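Transcription factor cep-1 (Caenorhabditis elegans, PDB 1T4W) activates transcription by binding the same DNA consensus sequence as p53, promoting germline apoptosis after DNA damage and supporting meiotic chromosome segregation. Local coordinates at residues A[2-6]-A[167-172]; A[14-20]-A[181-185]; A[53-57]-A[160-164]; A[73-77]-A[154-158]; A[104-108]-A[128-132]. Residues are numbered along the deposited sequence.

Contact 1: A[2-6]-A[167-172]; sequences KWMEI and ILHAYI
Two sheets of the p53-like beta sandwich meet here face to face: strand 3-6 is the edge of the four-stranded antiparallel sheet, and strand 167-172 belongs to the larger mixed sheet. The two run in nearly the same direction, with N-to-C axes 24° apart (signed crossing -24°) and 5.8 Å at closest approach. Glu5 and Ala170 are nearest, CA to CA 5.6 Å, and no backbone hydrogen bond links the strands. In 2-6 the even residues turn their CA-CB bonds toward the partner; in the other strand Leu168 and Ala170 do so, while His169 and Tyr171 point away. Ala170 is the hollow, a methyl between two larger knobs. On one side Met4, extended at chi1 and chi2 (t, t) with chi3 p, drops into the dip between Leu168 and Ala170, its CE lying 3.2 Å from His169 CA and 3.8 Å from Leu168 CB. On the other, Ile6 (t, t) sets CG2 3.9 Å from Ala170 CB and 4.1 Å from Ile172 CG1. Leu168 (m, t) rises in return, CD1 3.4 Å from Trp3 O. A classic beta bulge at Ile167 and Leu168, both facing Leu159, opens this strand segment. Over the bulge Lys2 reaches down, chi1 p and the rest t, its CD 3.8 Å from Leu168 CD2, and Lys2 NZ donates a 2.8 Å hydrogen bond to Ile167 O.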
# COMPACT_ATOMS: atom_id res chain seq x y z
N LYS A 2 -14.05 -6.35 -15.35
CA LYS A 2 -13.63 -5.40 -14.32
C LYS A 2 -12.23 -5.73 -13.80
O LYS A 2 -11.85 -6.89 -13.69
CB LYS A 2 -14.62 -5.41 -13.15
CG LYS A 2 -14.67 -6.75 -12.38
CD LYS A 2 -15.48 -6.65 -11.08
CE LYS A 2 -15.54 -8.00 -10.35
NZ LYS A 2 -16.25 -7.95 -9.03
N TRP A 3 -11.46 -4.69 -13.50
CA TRP A 3 -10.12 -4.92 -12.95
C TRP A 3 -9.68 -3.71 -12.15
O TRP A 3 -10.28 -2.63 -12.24
CB TRP A 3 -9.10 -5.19 -14.06
CG TRP A 3 -9.09 -4.14 -15.13
CD1 TRP A 3 -9.71 -4.20 -16.35
CD2 TRP A 3 -8.46 -2.86 -15.07
NE1 TRP A 3 -9.49 -3.05 -17.05
CE2 TRP A 3 -8.73 -2.20 -16.29
CE3 TRP A 3 -7.69 -2.19 -14.10
CZ2 TRP A 3 -8.26 -0.91 -16.57
CZ3 TRP A 3 -7.22 -0.90 -14.38
CH2 TRP A 3 -7.51 -0.28 -15.61
N MET A 4 -8.62 -3.90 -11.36
CA MET A 4 -8.05 -2.81 -10.59
C MET A 4 -6.56 -3.03 -10.45
O MET A 4 -6.09 -4.16 -10.36
CB MET A 4 -8.70 -2.67 -9.20
CG MET A 4 -8.14 -1.46 -8.40
SD MET A 4 -9.14 -0.96 -6.95
CE MET A 4 -9.16 -2.41 -6.11
N GLU A 5 -5.81 -1.94 -10.47
CA GLU A 5 -4.36 -2.01 -10.35
C GLU A 5 -3.88 -0.91 -9.44
O GLU A 5 -4.49 0.16 -9.40
CB GLU A 5 -3.68 -1.79 -11.70
CG GLU A 5 -3.92 -2.87 -12.75
CD GLU A 5 -3.24 -4.17 -12.41
OE1 GLU A 5 -2.08 -4.14 -11.93
OE2 GLU A 5 -3.86 -5.23 -12.63
N ILE A 6 -2.82 -1.19 -8.69
CA ILE A 6 -2.22 -0.16 -7.87
C ILE A 6 -0.77 -0.04 -8.37
O ILE A 6 -0.13 -1.04 -8.64
CB ILE A 6 -2.30 -0.49 -6.35
CG1 ILE A 6 -1.56 0.60 -5.58
CG2 ILE A 6 -1.76 -1.90 -6.06
CD1 ILE A 6 -1.78 0.60 -4.07
N ILE A 167 -15.70 -5.07 -4.15
CA ILE A 167 -15.97 -5.56 -5.50
C ILE A 167 -14.68 -5.78 -6.30
O ILE A 167 -14.66 -6.54 -7.28
CB ILE A 167 -16.97 -4.64 -6.29
CG1 ILE A 167 -16.41 -3.24 -6.47
CG2 ILE A 167 -18.31 -4.56 -5.54
CD1 ILE A 167 -17.34 -2.35 -7.32
N LEU A 168 -13.59 -5.14 -5.86
CA LEU A 168 -12.27 -5.31 -6.50
C LEU A 168 -11.21 -5.04 -5.47
O LEU A 168 -11.46 -4.37 -4.48
CB LEU A 168 -12.06 -4.33 -7.66
CG LEU A 168 -12.73 -4.55 -9.02
CD1 LEU A 168 -12.65 -3.26 -9.84
CD2 LEU A 168 -12.05 -5.69 -9.76
N HIS A 169 -10.01 -5.56 -5.71
CA HIS A 169 -8.88 -5.34 -4.80
C HIS A 169 -7.60 -5.39 -5.59
O HIS A 169 -7.59 -5.85 -6.72
CB HIS A 169 -8.84 -6.38 -3.66
CG HIS A 169 -8.40 -7.76 -4.07
ND1 HIS A 169 -9.16 -8.57 -4.87
CD2 HIS A 169 -7.31 -8.49 -3.73
CE1 HIS A 169 -8.56 -9.74 -5.02
NE2 HIS A 169 -7.43 -9.71 -4.34
N ALA A 170 -6.52 -4.88 -4.99
CA ALA A 170 -5.21 -4.88 -5.63
C ALA A 170 -4.19 -4.62 -4.54
O ALA A 170 -4.53 -4.08 -3.49
CB ALA A 170 -5.11 -3.79 -6.71
N TYR A 171 -2.94 -4.99 -4.78
CA TYR A 171 -1.93 -4.74 -3.78
C TYR A 171 -0.54 -4.72 -4.37
O TYR A 171 -0.32 -5.17 -5.50
CB TYR A 171 -2.00 -5.79 -2.65
CG TYR A 171 -1.92 -7.23 -3.13
CD1 TYR A 171 -0.70 -7.80 -3.50
CD2 TYR A 171 -3.07 -8.00 -3.27
CE1 TYR A 171 -0.62 -9.08 -4.00
CE2 TYR A 171 -3.01 -9.31 -3.77
CZ TYR A 171 -1.77 -9.83 -4.13
OH TYR A 171 -1.67 -11.08 -4.64
N ILE A 172 0.38 -4.13 -3.60
CA ILE A 172 1.79 -4.13 -3.92
C ILE A 172 2.25 -5.29 -3.02
O ILE A 172 2.21 -5.22 -1.79
CB ILE A 172 2.47 -2.85 -3.50
CG1 ILE A 172 1.97 -1.72 -4.42
CG2 ILE A 172 4.02 -3.02 -3.64
CD1 ILE A 172 2.47 -0.35 -4.05

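Contact 2: A[14-20]-A[181-185]; sequences AKSSDMA and PRRDW
The first turn of the C-terminal helix 181-194 packs against residues 14-20, a loop passing into strand 19-23, an outermost strand of the mixed sheet of this p53-like domain. Ser16 shapes this loop as an ST turn: its OG (chi1 t) accepts from Asp18 N at 2.9 Å and, weakly, from Met19 N at 3.3 Å; beyond it Met19 and Ala20 are extended. Pro181 CA lies 5.5 Å from Met19 CA. The proline ring, puckered C-gamma endo, lies against the loop backbone, Pro181 CG 3.3 Å from Ser17 O and 3.4 Å from Asp18 C; Pro181 O accepts from Trp185 N at 2.9 Å. Arg182 follows with chi1 and chi2 both m and chi3 t, placing its guanidinium in the curve of the loop. Arg182 NE donates to Ser16 O at 2.9 Å, NH2 weakly to the same oxygen at 3.4 Å, and NH2 also lies 3.0 Å from Ala14 O and 3.1 Å from Met19 O. Arg182 NH1 donates to a water at 3.0 Å that donates to Ala14 O at 3.2 Å. Ala20 CB sits over one face of the guanidinium, 3.4 Å from Arg182 CZ. Trp185 (chi1 t) completes the turn, Ala20 CB making a CH-pi contact 4.1 Å from the centroid of its five-membered ring. Within these two segments the arginine's charge thus meets a backbone carbonyl oxygen, Ser16 O, and no carboxylate.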
# COMPACT_ATOMS: atom_id res chain seq x y z
N ALA A 14 10.88 6.71 -11.10
CA ALA A 14 11.94 6.29 -12.03
C ALA A 14 13.41 6.38 -11.58
O ALA A 14 14.11 5.37 -11.57
CB ALA A 14 11.76 7.02 -13.36
N LYS A 15 13.89 7.57 -11.23
CA LYS A 15 15.29 7.72 -10.82
C LYS A 15 15.49 8.31 -9.43
O LYS A 15 16.57 8.80 -9.12
CB LYS A 15 16.04 8.57 -11.84
CG LYS A 15 15.97 8.03 -13.26
CD LYS A 15 16.96 8.72 -14.17
CE LYS A 15 16.96 8.10 -15.56
NZ LYS A 15 18.03 8.68 -16.42
N SER A 16 14.45 8.26 -8.61
CA SER A 16 14.52 8.81 -7.26
C SER A 16 15.50 8.05 -6.36
O SER A 16 15.63 6.84 -6.46
CB SER A 16 13.13 8.78 -6.61
OG SER A 16 13.25 8.94 -5.21
N SER A 17 16.18 8.78 -5.49
CA SER A 17 17.11 8.17 -4.54
C SER A 17 16.33 7.59 -3.37
O SER A 17 16.78 6.65 -2.74
CB SER A 17 18.11 9.20 -3.99
OG SER A 17 18.98 9.66 -4.99
N ASP A 18 15.16 8.17 -3.11
CA ASP A 18 14.32 7.80 -1.98
C ASP A 18 13.35 6.65 -2.12
O ASP A 18 12.76 6.23 -1.12
CB ASP A 18 13.49 9.01 -1.54
CG ASP A 18 14.34 10.18 -1.18
OD1 ASP A 18 15.57 9.98 -1.00
OD2 ASP A 18 13.78 11.29 -1.07
N MET A 19 13.15 6.17 -3.34
CA MET A 19 12.22 5.07 -3.58
C MET A 19 12.45 4.46 -4.94
O MET A 19 13.02 5.10 -5.82
CB MET A 19 10.78 5.57 -3.49
CG MET A 19 10.53 6.80 -4.37
SD MET A 19 8.98 7.64 -3.97
CE MET A 19 9.43 8.39 -2.37
N ALA A 20 11.97 3.24 -5.12
CA ALA A 20 12.14 2.50 -6.36
C ALA A 20 11.05 1.44 -6.43
O ALA A 20 10.62 0.90 -5.40
CB ALA A 20 13.50 1.85 -6.38
N PRO A 181 16.91 2.40 -0.64
CA PRO A 181 16.04 1.68 -1.58
C PRO A 181 16.71 1.27 -2.89
O PRO A 181 16.39 0.20 -3.42
CB PRO A 181 14.85 2.65 -1.77
CG PRO A 181 15.37 3.99 -1.30
CD PRO A 181 16.29 3.64 -0.15
N ARG A 182 17.63 2.08 -3.43
CA ARG A 182 18.27 1.69 -4.70
C ARG A 182 19.19 0.46 -4.59
O ARG A 182 19.33 -0.28 -5.55
CB ARG A 182 19.03 2.87 -5.34
CG ARG A 182 18.08 3.93 -5.92
CD ARG A 182 17.33 3.42 -7.19
NE ARG A 182 16.15 4.24 -7.51
CZ ARG A 182 15.27 3.94 -8.47
NH1 ARG A 182 15.43 2.85 -9.20
NH2 ARG A 182 14.21 4.71 -8.67
N ARG A 183 19.79 0.25 -3.42
CA ARG A 183 20.63 -0.93 -3.22
C ARG A 183 19.74 -2.18 -3.33
O ARG A 183 20.01 -3.09 -4.13
CB ARG A 183 21.29 -0.92 -1.84
CG ARG A 183 21.90 -2.27 -1.42
CD ARG A 183 22.38 -2.24 0.02
NE ARG A 183 23.34 -1.16 0.24
CZ ARG A 183 23.72 -0.73 1.45
NH1 ARG A 183 24.60 0.25 1.57
NH2 ARG A 183 23.21 -1.28 2.54
N ASP A 184 18.67 -2.21 -2.55
CA ASP A 184 17.77 -3.36 -2.53
C ASP A 184 17.06 -3.58 -3.87
O ASP A 184 16.92 -4.72 -4.32
CB ASP A 184 16.77 -3.21 -1.38
CG ASP A 184 17.46 -3.24 -0.00
OD1 ASP A 184 18.23 -4.18 0.22
OD2 ASP A 184 17.23 -2.36 0.84
N TRP A 185 16.62 -2.50 -4.48
CA TRP A 185 15.97 -2.57 -5.79
C TRP A 185 16.94 -3.17 -6.82
O TRP A 185 16.57 -4.04 -7.62
CB TRP A 185 15.59 -1.16 -6.27
CG TRP A 185 15.30 -1.06 -7.76
CD1 TRP A 185 14.14 -1.40 -8.40
CD2 TRP A 185 16.17 -0.50 -8.77
NE1 TRP A 185 14.22 -1.08 -9.74
CE2 TRP A 185 15.45 -0.53 -10.00
CE3 TRP A 185 17.47 0.01 -8.76
CZ2 TRP A 185 16.00 -0.06 -11.20
CZ3 TRP A 185 18.02 0.48 -9.97
CH2 TRP A 185 17.28 0.44 -11.17
O HOH W 1 13.36 2.30 -11.33

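Contact 3: A[53-57]-A[160-164]; sequences NSNLS and DDENG
A pair of backbone hydrogen bonds joins these segments: Ser57 N donates to Asp160 O at 3.2 Å and Asp160 N to Ser57 O at 2.9 Å. They define an antiparallel hydrogen-bonded pair, CA to CA 5.4 Å, at the end of the ladder between neighbouring strands 57-65 and 152-160 of the mixed sheet in this p53-like sandwich. The antiparallel register runs on beyond it, with CA-CA distances of 5.1 Å for Leu56 and Asp161 and 5.9 Å for Asn55 and Glu162. Two waters extend the pairing from Ser57 OG (chi1 p), each 2.6 Å from it: one donates to Asp160 OD2 at 2.9 Å, the other to Asp161 O at 2.7 Å. The Asp160 carboxylate (chi1 m) also forms a salt bridge with Arg59. Past the pair residues 160-164 fold into a type I beta turn from Asp161 to Gly164, closed by the hydrogen bond Gly164 N to Asp161 O, 3.1 Å; Gly164 has phi 87°. Asp161 OD1 (chi1 p) accepts a weak hydrogen bond from Asn163 N at 2.8 Å and one from Asn165 N. This is the beta hairpin connection between strands 152-160 and 166-177. Packing is slight by comparison. Asn55 CB and Glu162 CG come to 4.1 Å, and Leu56 (m, t) lays its CD2 over the start of the turn, 3.6 Å from Asp161 CA and 3.3 Å from Asp160 O.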
# COMPACT_ATOMS: atom_id res chain seq x y z
N ASN A 53 -22.86 3.37 -12.30
CA ASN A 53 -23.34 4.58 -11.65
C ASN A 53 -23.26 4.52 -10.12
O ASN A 53 -23.86 5.34 -9.42
CB ASN A 53 -24.77 4.89 -12.07
CG ASN A 53 -24.90 5.10 -13.57
OD1 ASN A 53 -24.32 6.03 -14.14
ND2 ASN A 53 -25.67 4.23 -14.23
N SER A 54 -22.50 3.56 -9.61
CA SER A 54 -22.37 3.40 -8.17
C SER A 54 -21.49 4.43 -7.48
O SER A 54 -20.52 4.93 -8.03
CB SER A 54 -21.83 2.02 -7.86
OG SER A 54 -22.61 1.03 -8.48
N ASN A 55 -21.85 4.76 -6.25
CA ASN A 55 -21.04 5.65 -5.48
C ASN A 55 -20.07 4.67 -4.83
O ASN A 55 -20.50 3.72 -4.20
CB ASN A 55 -21.87 6.34 -4.42
CG ASN A 55 -21.31 7.68 -4.06
OD1 ASN A 55 -20.13 7.80 -3.73
ND2 ASN A 55 -22.15 8.71 -4.11
N LEU A 56 -18.78 4.87 -5.00
CA LEU A 56 -17.81 3.94 -4.44
C LEU A 56 -16.86 4.55 -3.44
O LEU A 56 -16.76 5.77 -3.33
CB LEU A 56 -16.99 3.31 -5.57
CG LEU A 56 -17.78 2.57 -6.66
CD1 LEU A 56 -16.85 1.81 -7.58
CD2 LEU A 56 -18.73 1.60 -6.01
N SER A 57 -16.19 3.69 -2.69
CA SER A 57 -15.19 4.12 -1.72
C SER A 57 -13.96 3.21 -1.89
O SER A 57 -14.05 2.08 -2.37
CB SER A 57 -15.72 4.06 -0.29
OG SER A 57 -16.16 2.77 0.05
N ASP A 160 -15.01 -0.67 -2.68
CA ASP A 160 -16.29 -1.13 -2.12
C ASP A 160 -17.48 -0.45 -2.78
O ASP A 160 -17.40 0.73 -3.16
CB ASP A 160 -16.41 -0.81 -0.64
CG ASP A 160 -15.48 -1.62 0.24
OD1 ASP A 160 -14.93 -2.66 -0.17
OD2 ASP A 160 -15.31 -1.18 1.39
N ASP A 161 -18.60 -1.17 -2.87
CA ASP A 161 -19.82 -0.58 -3.42
C ASP A 161 -20.52 0.19 -2.29
O ASP A 161 -19.97 0.31 -1.19
CB ASP A 161 -20.75 -1.65 -4.00
CG ASP A 161 -21.31 -2.59 -2.95
OD1 ASP A 161 -21.19 -2.33 -1.73
OD2 ASP A 161 -21.87 -3.62 -3.36
N GLU A 162 -21.72 0.70 -2.55
CA GLU A 162 -22.47 1.47 -1.54
C GLU A 162 -22.84 0.67 -0.30
O GLU A 162 -22.95 1.22 0.79
CB GLU A 162 -23.75 2.05 -2.15
CG GLU A 162 -23.56 2.73 -3.49
CD GLU A 162 -23.15 1.75 -4.57
OE1 GLU A 162 -23.92 0.80 -4.85
OE2 GLU A 162 -22.05 1.92 -5.13
N ASN A 163 -23.05 -0.63 -0.46
CA ASN A 163 -23.41 -1.46 0.67
C ASN A 163 -22.22 -1.96 1.48
O ASN A 163 -22.37 -2.70 2.46
CB ASN A 163 -24.26 -2.63 0.18
CG ASN A 163 -25.56 -2.17 -0.43
OD1 ASN A 163 -25.96 -2.64 -1.49
ND2 ASN A 163 -26.22 -1.24 0.24
N GLY A 164 -21.02 -1.54 1.07
CA GLY A 164 -19.82 -1.94 1.78
C GLY A 164 -19.23 -3.27 1.34
O GLY A 164 -18.38 -3.82 2.03
O HOH W 2 -15.66 1.57 2.28
O HOH W 3 -18.75 2.50 -0.20

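Contact 4: A[73-77]-A[154-158]; sequences YAIRN and CLAVF
Residues 73-77 carry the end of the short helix 71-74 into a type I beta turn from Ala74 to Asn77, with Arg76 N bonded to Tyr73 O and Asn77 N to Ala74 O, each at 3.1 Å. Facing this turn is 154-158, an extended strand inside the mixed sheet, whose side chains alternate: Cys154, Ala156 and Phe158 point toward the turn, Leu155 and Val157 away from it. The segments come nearest at Ile75 and Ala156, CA to CA 6.5 Å, and no hydrogen bond passes between them. Ile75 (chi1 p, chi2 t) is the central knob. Ile75 CG2 rests 3.6 Å from Ala156 CB and 4.0 Å from Cys154 SG, while Ile75 CB meets Phe158 CZ at 3.7 Å. Phe158 (chi1 m, chi2 -88°) reaches to the turn, its CZ also 3.3 Å from Ile75 O, a carbonyl that accepts a hydrogen bond from Arg61. Arg76 (chi1 m, chi2 and chi3 t) lies beside this ring, CG 3.9 Å from Phe158 CE1, which sits over one face of the guanidinium. The charge itself is met by salt bridges to Glu166 and Glu72. Across the same strand, Leu155 and Val157 touch Ile6 of the other sheet. The contact is therefore a helix-and-turn layer laid on the outer face of one sheet of the p53-like beta sandwich, the opposite face of that strand supplying the interior between the sheets.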
# COMPACT_ATOMS: atom_id res chain seq x y z
N TYR A 73 -5.67 -13.79 2.66
CA TYR A 73 -6.24 -13.78 4.00
C TYR A 73 -5.78 -12.53 4.77
O TYR A 73 -6.59 -11.80 5.34
CB TYR A 73 -5.83 -15.05 4.78
CG TYR A 73 -6.53 -15.17 6.10
CD1 TYR A 73 -5.96 -14.66 7.27
CD2 TYR A 73 -7.80 -15.76 6.19
CE1 TYR A 73 -6.65 -14.72 8.50
CE2 TYR A 73 -8.49 -15.82 7.40
CZ TYR A 73 -7.91 -15.30 8.55
OH TYR A 73 -8.60 -15.34 9.73
N ALA A 74 -4.48 -12.30 4.79
CA ALA A 74 -3.93 -11.18 5.55
C ALA A 74 -4.53 -9.81 5.25
O ALA A 74 -4.85 -9.05 6.16
CB ALA A 74 -2.40 -11.12 5.37
N ILE A 75 -4.71 -9.51 3.97
CA ILE A 75 -5.23 -8.19 3.63
C ILE A 75 -6.64 -7.92 4.08
O ILE A 75 -7.06 -6.76 4.14
CB ILE A 75 -5.10 -7.92 2.12
CG1 ILE A 75 -5.97 -8.91 1.33
CG2 ILE A 75 -3.60 -7.97 1.71
CD1 ILE A 75 -5.90 -8.69 -0.18
N ARG A 76 -7.39 -8.98 4.42
CA ARG A 76 -8.75 -8.79 4.88
C ARG A 76 -8.91 -9.13 6.38
O ARG A 76 -10.00 -9.07 6.93
CB ARG A 76 -9.71 -9.63 4.02
CG ARG A 76 -9.77 -9.19 2.54
CD ARG A 76 -10.71 -10.09 1.71
NE ARG A 76 -10.64 -9.75 0.29
CZ ARG A 76 -9.80 -10.31 -0.56
NH1 ARG A 76 -8.97 -11.26 -0.14
NH2 ARG A 76 -9.72 -9.89 -1.83
N ASN A 77 -7.80 -9.47 7.03
CA ASN A 77 -7.77 -9.79 8.46
C ASN A 77 -7.59 -8.50 9.24
O ASN A 77 -6.56 -7.84 9.13
CB ASN A 77 -6.61 -10.75 8.72
CG ASN A 77 -6.36 -11.01 10.20
OD1 ASN A 77 -7.15 -10.63 11.04
ND2 ASN A 77 -5.25 -11.66 10.51
N CYS A 154 2.68 -5.44 3.10
CA CYS A 154 1.86 -5.36 1.89
C CYS A 154 0.89 -4.16 1.87
O CYS A 154 0.17 -3.93 2.85
CB CYS A 154 1.06 -6.66 1.79
SG CYS A 154 -0.06 -6.75 0.38
N LEU A 155 0.90 -3.40 0.78
CA LEU A 155 0.00 -2.24 0.64
C LEU A 155 -1.16 -2.74 -0.20
O LEU A 155 -0.98 -3.07 -1.39
CB LEU A 155 0.69 -1.07 -0.09
CG LEU A 155 -0.20 0.17 -0.30
CD1 LEU A 155 -0.64 0.69 1.07
CD2 LEU A 155 0.54 1.27 -1.08
N ALA A 156 -2.35 -2.80 0.41
CA ALA A 156 -3.55 -3.30 -0.27
C ALA A 156 -4.67 -2.28 -0.33
O ALA A 156 -4.88 -1.52 0.63
CB ALA A 156 -4.06 -4.58 0.45
N VAL A 157 -5.40 -2.29 -1.45
CA VAL A 157 -6.54 -1.40 -1.67
C VAL A 157 -7.77 -2.21 -2.08
O VAL A 157 -7.66 -3.22 -2.78
CB VAL A 157 -6.25 -0.31 -2.74
CG1 VAL A 157 -5.24 0.71 -2.19
CG2 VAL A 157 -5.73 -0.96 -4.00
N PHE A 158 -8.93 -1.73 -1.66
CA PHE A 158 -10.21 -2.40 -1.92
C PHE A 158 -11.20 -1.38 -2.42
O PHE A 158 -11.29 -0.26 -1.88
CB PHE A 158 -10.74 -3.00 -0.61
CG PHE A 158 -9.80 -3.98 0.04
CD1 PHE A 158 -9.82 -5.32 -0.31
CD2 PHE A 158 -8.83 -3.53 0.94
CE1 PHE A 158 -8.87 -6.23 0.23
CE2 PHE A 158 -7.89 -4.42 1.48
CZ PHE A 158 -7.90 -5.77 1.12

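Contact 5: A[104-108]-A[128-132]; sequences RNSEH and AVQAN
Side chains of the loop that links strand 101-104 of the four-stranded sheet to strand 109-113 of the mixed sheet in this p53-like sandwich grip the start of strand 130-137, the two backbones running roughly antiparallel (167°), with Glu107 and Asn132 CA atoms 5.9 Å apart. Glu107 (chi1 p, chi2 t) joins by both main and side chain: its N donates to Asn132 O at 3.2 Å, and OE2 folds back to accept from Asn132 N at 2.8 Å. His108 (chi1 m, chi2 -62°) presents its ring edge, NE2 donating to Gln130 O at 3.0 Å and CD2 lying 3.6 Å from Ala131 CB. Ser106 (chi1 t) donates from OG to His108 O at 2.7 Å. A water joins Ser106 OG (2.6 Å), His108 N (3.0 Å) and Asn132 O (2.7 Å). On the strand, Gln130 (t, t) reaches forward so that its NE2 donates to Asn132 OD1 (chi1 m) at 3.0 Å. One backbone bond and two side-chain bonds, from Glu107 OE2 and His108 NE2, thus meet main-chain groups of 130-132; with NE2 a donor, His108 carries a proton there.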
# COMPACT_ATOMS: atom_id res chain seq x y z
N ARG A 104 -1.36 11.67 1.97
CA ARG A 104 -1.22 13.11 1.74
C ARG A 104 -1.46 13.44 0.27
O ARG A 104 -1.37 12.57 -0.62
CB ARG A 104 0.20 13.57 2.13
CG ARG A 104 0.59 13.26 3.59
CD ARG A 104 -0.20 14.10 4.59
NE ARG A 104 0.09 15.53 4.47
CZ ARG A 104 1.13 16.14 5.03
NH1 ARG A 104 1.99 15.45 5.77
NH2 ARG A 104 1.32 17.44 4.86
N ASN A 105 -1.76 14.71 0.01
CA ASN A 105 -2.03 15.19 -1.33
C ASN A 105 -3.03 14.28 -2.02
O ASN A 105 -2.86 13.93 -3.18
CB ASN A 105 -0.73 15.26 -2.14
CG ASN A 105 0.28 16.20 -1.52
OD1 ASN A 105 -0.03 17.36 -1.26
ND2 ASN A 105 1.48 15.70 -1.25
N SER A 106 -4.07 13.91 -1.29
CA SER A 106 -5.09 13.04 -1.85
C SER A 106 -6.07 13.88 -2.62
O SER A 106 -6.61 14.88 -2.10
CB SER A 106 -5.86 12.32 -0.72
OG SER A 106 -6.88 11.51 -1.27
N GLU A 107 -6.31 13.48 -3.87
CA GLU A 107 -7.25 14.19 -4.71
C GLU A 107 -8.66 13.92 -4.15
O GLU A 107 -9.54 14.75 -4.28
CB GLU A 107 -7.16 13.71 -6.17
CG GLU A 107 -7.59 12.26 -6.34
CD GLU A 107 -7.86 11.89 -7.80
OE1 GLU A 107 -8.53 12.66 -8.51
OE2 GLU A 107 -7.40 10.81 -8.23
N HIS A 108 -8.84 12.76 -3.52
CA HIS A 108 -10.13 12.39 -2.95
C HIS A 108 -10.26 12.68 -1.46
O HIS A 108 -9.27 12.64 -0.72
CB HIS A 108 -10.40 10.91 -3.20
CG HIS A 108 -10.64 10.58 -4.64
ND1 HIS A 108 -11.69 11.10 -5.35
CD2 HIS A 108 -9.97 9.77 -5.49
CE1 HIS A 108 -11.66 10.63 -6.58
NE2 HIS A 108 -10.63 9.81 -6.69
N ALA A 128 -15.98 7.75 -10.88
CA ALA A 128 -14.54 7.87 -10.63
C ALA A 128 -13.88 6.55 -11.05
O ALA A 128 -14.43 5.48 -10.81
CB ALA A 128 -14.28 8.16 -9.15
N VAL A 129 -12.74 6.63 -11.72
CA VAL A 129 -12.05 5.41 -12.17
C VAL A 129 -10.56 5.44 -11.79
O VAL A 129 -9.78 4.60 -12.23
CB VAL A 129 -12.17 5.23 -13.70
CG1 VAL A 129 -13.64 5.00 -14.10
CG2 VAL A 129 -11.61 6.47 -14.41
N GLN A 130 -10.17 6.42 -10.98
CA GLN A 130 -8.78 6.50 -10.57
C GLN A 130 -8.67 7.23 -9.25
O GLN A 130 -9.54 8.02 -8.89
CB GLN A 130 -7.93 7.25 -11.62
CG GLN A 130 -6.41 7.21 -11.36
CD GLN A 130 -5.60 7.66 -12.58
OE1 GLN A 130 -5.96 7.35 -13.70
NE2 GLN A 130 -4.49 8.38 -12.36
N ALA A 131 -7.63 6.92 -8.49
CA ALA A 131 -7.44 7.64 -7.26
C ALA A 131 -5.95 7.89 -7.16
O ALA A 131 -5.15 6.95 -7.27
CB ALA A 131 -7.92 6.82 -6.06
N ASN A 132 -5.60 9.14 -6.95
CA ASN A 132 -4.21 9.56 -6.80
C ASN A 132 -3.98 10.10 -5.40
O ASN A 132 -4.85 10.77 -4.82
CB ASN A 132 -3.87 10.65 -7.81
CG ASN A 132 -4.02 10.17 -9.23
OD1 ASN A 132 -3.63 9.05 -9.56
ND2 ASN A 132 -4.57 11.01 -10.09
O HOH W 4 -7.16 10.25 -3.53

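Contacts 1 and 4 lie on two faces of the same region of the mixed sheet, their centres 11 Å apart, and are joined by probable backbone hydrogen bonds Ile172 N to Leu155 O (2.8 Å) and Ala170 O to Val157 N (2.9 Å). Contact 3, 15 Å from contact 1 between centres, touches it where Ile167 CD1 meets Leu56 CD1 at 4.2 Å. Contact 5 shares the four-stranded sheet with contact 1, without touching it. Contacts 2 and 3 are farthest apart, about 36 Å between centres, on opposite sides of the chain's centre. All five lie away from the zinc site of Cys85, His88, Cys139 and Cys143, and join parts of the DNA-binding domain's scaffold.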